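PDB 5Z5M: parahox neighbor from Phaeodactylum tricornutum CCAP 1055/1, which probably converts 5-hydroxyisourate to (S)-allantoin in urate degradation, joining hydroxyisourate hydrolase and OHCU decarboxylase activities in one chain. Local coordinates for residues 260-271 against 284-295. Sequence-based numbering, arbitrary orientation.
Sequences TSGQPFLDTIPL and VPLLVSPWSFST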
# COMPACT_ATOMS: atom_id res chain seq x y z
N THR A 260 -2.73 -20.42 -2.99
CA THR A 260 -2.53 -20.02 -1.61
C THR A 260 -1.84 -21.18 -0.88
O THR A 260 -1.88 -22.32 -1.34
CB THR A 260 -3.86 -19.67 -0.91
OG1 THR A 260 -4.78 -20.77 -1.04
CG2 THR A 260 -4.49 -18.43 -1.52
N SER A 261 -1.19 -20.88 0.24
CA SER A 261 -0.56 -21.92 1.03
C SER A 261 -1.62 -22.80 1.68
O SER A 261 -2.75 -22.37 1.89
CB SER A 261 0.35 -21.30 2.10
OG SER A 261 1.40 -20.54 1.50
N GLY A 262 -1.24 -24.05 1.98
CA GLY A 262 -2.14 -25.00 2.63
C GLY A 262 -2.78 -24.39 3.86
O GLY A 262 -3.99 -24.45 4.04
N GLN A 263 -1.94 -23.81 4.71
CA GLN A 263 -2.38 -22.86 5.73
C GLN A 263 -2.22 -21.47 5.11
O GLN A 263 -1.11 -20.96 5.05
CB GLN A 263 -1.55 -22.99 7.01
CG GLN A 263 -1.92 -22.02 8.12
CD GLN A 263 -3.20 -22.40 8.82
OE1 GLN A 263 -3.30 -23.48 9.40
NE2 GLN A 263 -4.19 -21.52 8.78
N PRO A 264 -3.31 -20.89 4.60
CA PRO A 264 -3.15 -19.65 3.83
C PRO A 264 -2.58 -18.51 4.67
O PRO A 264 -2.93 -18.36 5.83
CB PRO A 264 -4.57 -19.33 3.36
CG PRO A 264 -5.47 -20.08 4.30
CD PRO A 264 -4.72 -21.31 4.72
N PHE A 265 -1.69 -17.72 4.07
CA PHE A 265 -1.14 -16.56 4.77
C PHE A 265 -2.27 -15.61 5.15
O PHE A 265 -2.36 -15.17 6.29
CB PHE A 265 -0.09 -15.86 3.91
CG PHE A 265 0.47 -14.62 4.55
CD1 PHE A 265 1.37 -14.72 5.60
CD2 PHE A 265 0.09 -13.36 4.12
CE1 PHE A 265 1.87 -13.59 6.21
CE2 PHE A 265 0.60 -12.22 4.71
CZ PHE A 265 1.49 -12.34 5.76
N LEU A 266 -3.15 -15.34 4.19
CA LEU A 266 -4.35 -14.54 4.41
C LEU A 266 -5.58 -15.34 4.01
O LEU A 266 -5.63 -15.85 2.89
CB LEU A 266 -4.32 -13.25 3.60
CG LEU A 266 -3.28 -12.18 3.92
CD1 LEU A 266 -3.50 -10.98 2.99
CD2 LEU A 266 -3.37 -11.76 5.38
N ASP A 267 -6.55 -15.47 4.90
CA ASP A 267 -7.86 -15.98 4.49
C ASP A 267 -8.95 -15.06 5.02
O ASP A 267 -9.54 -14.30 4.27
CB ASP A 267 -8.07 -17.44 4.94
CG ASP A 267 -7.68 -17.68 6.39
OD1 ASP A 267 -7.81 -16.75 7.22
OD2 ASP A 267 -7.27 -18.81 6.71
N THR A 268 -9.19 -15.10 6.33
CA THR A 268 -10.16 -14.21 6.93
C THR A 268 -9.47 -12.95 7.48
O THR A 268 -8.59 -13.04 8.31
CB THR A 268 -10.93 -14.91 8.06
OG1 THR A 268 -11.56 -16.09 7.55
CG2 THR A 268 -11.98 -14.00 8.64
N ILE A 269 -9.88 -11.78 6.99
CA ILE A 269 -9.23 -10.53 7.37
C ILE A 269 -10.14 -9.62 8.18
O ILE A 269 -11.18 -9.17 7.68
CB ILE A 269 -8.74 -9.74 6.13
CG1 ILE A 269 -7.74 -10.56 5.32
CG2 ILE A 269 -8.14 -8.38 6.55
CD1 ILE A 269 -7.20 -9.83 4.10
N PRO A 270 -9.77 -9.35 9.44
CA PRO A 270 -10.48 -8.34 10.22
C PRO A 270 -9.98 -6.94 9.89
O PRO A 270 -8.78 -6.76 9.66
CB PRO A 270 -10.15 -8.73 11.66
CG PRO A 270 -8.77 -9.29 11.56
CD PRO A 270 -8.72 -10.02 10.23
N LEU A 271 -10.88 -5.97 9.83
CA LEU A 271 -10.52 -4.58 9.59
C LEU A 271 -11.24 -3.71 10.60
O LEU A 271 -12.42 -3.41 10.44
CB LEU A 271 -10.87 -4.15 8.16
CG LEU A 271 -9.92 -3.19 7.45
CD1 LEU A 271 -8.56 -3.83 7.31
CD2 LEU A 271 -10.46 -2.78 6.07
N VAL A 284 -14.50 2.72 3.32
CA VAL A 284 -13.42 1.94 3.91
C VAL A 284 -13.24 0.65 3.14
O VAL A 284 -13.85 -0.37 3.46
CB VAL A 284 -13.69 1.65 5.41
CG1 VAL A 284 -12.53 0.85 6.03
CG2 VAL A 284 -13.91 2.95 6.16
N PRO A 285 -12.40 0.70 2.09
CA PRO A 285 -12.19 -0.41 1.16
C PRO A 285 -11.09 -1.38 1.59
O PRO A 285 -10.39 -1.14 2.58
CB PRO A 285 -11.78 0.31 -0.13
CG PRO A 285 -11.01 1.48 0.37
CD PRO A 285 -11.63 1.89 1.69
N LEU A 286 -10.94 -2.46 0.83
CA LEU A 286 -9.86 -3.42 1.02
C LEU A 286 -9.11 -3.63 -0.30
O LEU A 286 -9.72 -3.96 -1.32
CB LEU A 286 -10.41 -4.75 1.54
CG LEU A 286 -9.40 -5.88 1.75
CD1 LEU A 286 -8.48 -5.55 2.92
CD2 LEU A 286 -10.09 -7.23 1.95
N LEU A 287 -7.80 -3.42 -0.28
CA LEU A 287 -6.93 -3.80 -1.38
C LEU A 287 -6.25 -5.10 -0.98
O LEU A 287 -5.60 -5.14 0.05
CB LEU A 287 -5.88 -2.72 -1.67
CG LEU A 287 -6.26 -1.45 -2.43
CD1 LEU A 287 -7.36 -0.66 -1.73
CD2 LEU A 287 -5.02 -0.58 -2.63
N VAL A 288 -6.41 -6.17 -1.76
CA VAL A 288 -5.93 -7.46 -1.26
C VAL A 288 -5.37 -8.41 -2.33
O VAL A 288 -5.84 -8.45 -3.46
CB VAL A 288 -7.07 -8.19 -0.49
CG1 VAL A 288 -8.26 -8.48 -1.41
CG2 VAL A 288 -6.57 -9.46 0.17
N SER A 289 -4.32 -9.14 -1.96
CA SER A 289 -3.82 -10.28 -2.71
C SER A 289 -3.68 -11.41 -1.69
O SER A 289 -3.93 -11.19 -0.50
CB SER A 289 -2.49 -9.96 -3.40
OG SER A 289 -1.40 -9.98 -2.49
N PRO A 290 -3.32 -12.64 -2.12
CA PRO A 290 -3.12 -13.65 -1.08
C PRO A 290 -1.97 -13.33 -0.12
O PRO A 290 -1.86 -13.97 0.94
CB PRO A 290 -2.80 -14.92 -1.88
CG PRO A 290 -3.46 -14.71 -3.19
CD PRO A 290 -3.33 -13.23 -3.47
N TRP A 291 -1.14 -12.34 -0.46
CA TRP A 291 0.11 -12.11 0.26
C TRP A 291 0.25 -10.70 0.79
O TRP A 291 1.30 -10.32 1.32
CB TRP A 291 1.30 -12.43 -0.65
CG TRP A 291 1.12 -13.71 -1.42
CD1 TRP A 291 0.71 -13.83 -2.72
CD2 TRP A 291 1.32 -15.04 -0.94
NE1 TRP A 291 0.66 -15.15 -3.07
CE2 TRP A 291 1.03 -15.92 -2.00
CE3 TRP A 291 1.73 -15.58 0.29
CZ2 TRP A 291 1.12 -17.30 -1.87
CZ3 TRP A 291 1.82 -16.97 0.41
CH2 TRP A 291 1.52 -17.81 -0.66
N SER A 292 -0.81 -9.91 0.67
CA SER A 292 -0.74 -8.51 1.09
C SER A 292 -2.13 -7.91 1.21
O SER A 292 -3.06 -8.35 0.54
CB SER A 292 0.08 -7.70 0.09
OG SER A 292 -0.62 -7.57 -1.14
N PHE A 293 -2.27 -6.89 2.05
CA PHE A 293 -3.49 -6.12 2.01
C PHE A 293 -3.28 -4.73 2.58
O PHE A 293 -2.32 -4.47 3.30
CB PHE A 293 -4.65 -6.86 2.71
CG PHE A 293 -4.57 -6.87 4.22
CD1 PHE A 293 -5.22 -5.91 4.97
CD2 PHE A 293 -3.92 -7.90 4.88
CE1 PHE A 293 -5.17 -5.93 6.35
CE2 PHE A 293 -3.88 -7.94 6.26
CZ PHE A 293 -4.50 -6.95 7.00
N SER A 294 -4.19 -3.83 2.22
CA SER A 294 -4.12 -2.46 2.69
C SER A 294 -5.51 -1.83 2.70
O SER A 294 -6.44 -2.31 2.06
CB SER A 294 -3.18 -1.63 1.82
OG SER A 294 -3.61 -1.61 0.47
N THR A 295 -5.63 -0.74 3.45
CA THR A 295 -6.87 -0.01 3.52
C THR A 295 -6.55 1.44 3.83
O THR A 295 -5.40 1.78 4.15
CB THR A 295 -7.82 -0.58 4.58
OG1 THR A 295 -9.06 0.15 4.56
CG2 THR A 295 -7.20 -0.44 5.96
O HOH W 1 -3.16 -16.30 1.38
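With CG held between its backbone N and carbonyl carbon (chi1 74°), F293 directs its ring at strand 268-271, where I269, its CG2 anti to the backbone N, lays that methyl over one ring face. This CH-pi contact, with I269 CG2 4.0 Å from the centroid of the F293 ring, illustrates how a transthyretin-like β-sandwich is filled: strand 268-271 belongs to one sheet, the hairpin of strands 286-289 and 292-295 to the other, and the space between the strands is filled mainly by apolar side chains. The two strand axes, 268-271 and 292-295, pass 9.9 Å apart at 24° to parallel, and no direct hydrogen bond links the segments. The other branch of I269 carries CD1 to 4.0 Å from V288 CG2, while L266 brings CD1 to the edge of the phenyl ring, 3.6 Å from F293 CD2. An alanine in place of F293 would probably open a gap between the sheets and deprive the I269 and L266 methyls of their shared aromatic partner. Farther along, L271 and T295 meet tip to tip. The T295 hydroxyl, 3.6 Å from L271 CD2, is satisfied within its own segment by donating to P285 O, so a buried polar atom can sit against a leucine methyl. Strand 292-295 also pairs antiparallel with a strand of a second subunit, so the sheet that carries F293 and T295 continues across the subunit interface. At the other end, the chain before the strand folds over the hairpin turn: F265 turns its ring edge to P290 O, and S261 OG approaches the rim of the W291 indole. There one water joins the backbones, accepting from L266 N at 3.0 Å and donating to P290 O at 2.7 Å.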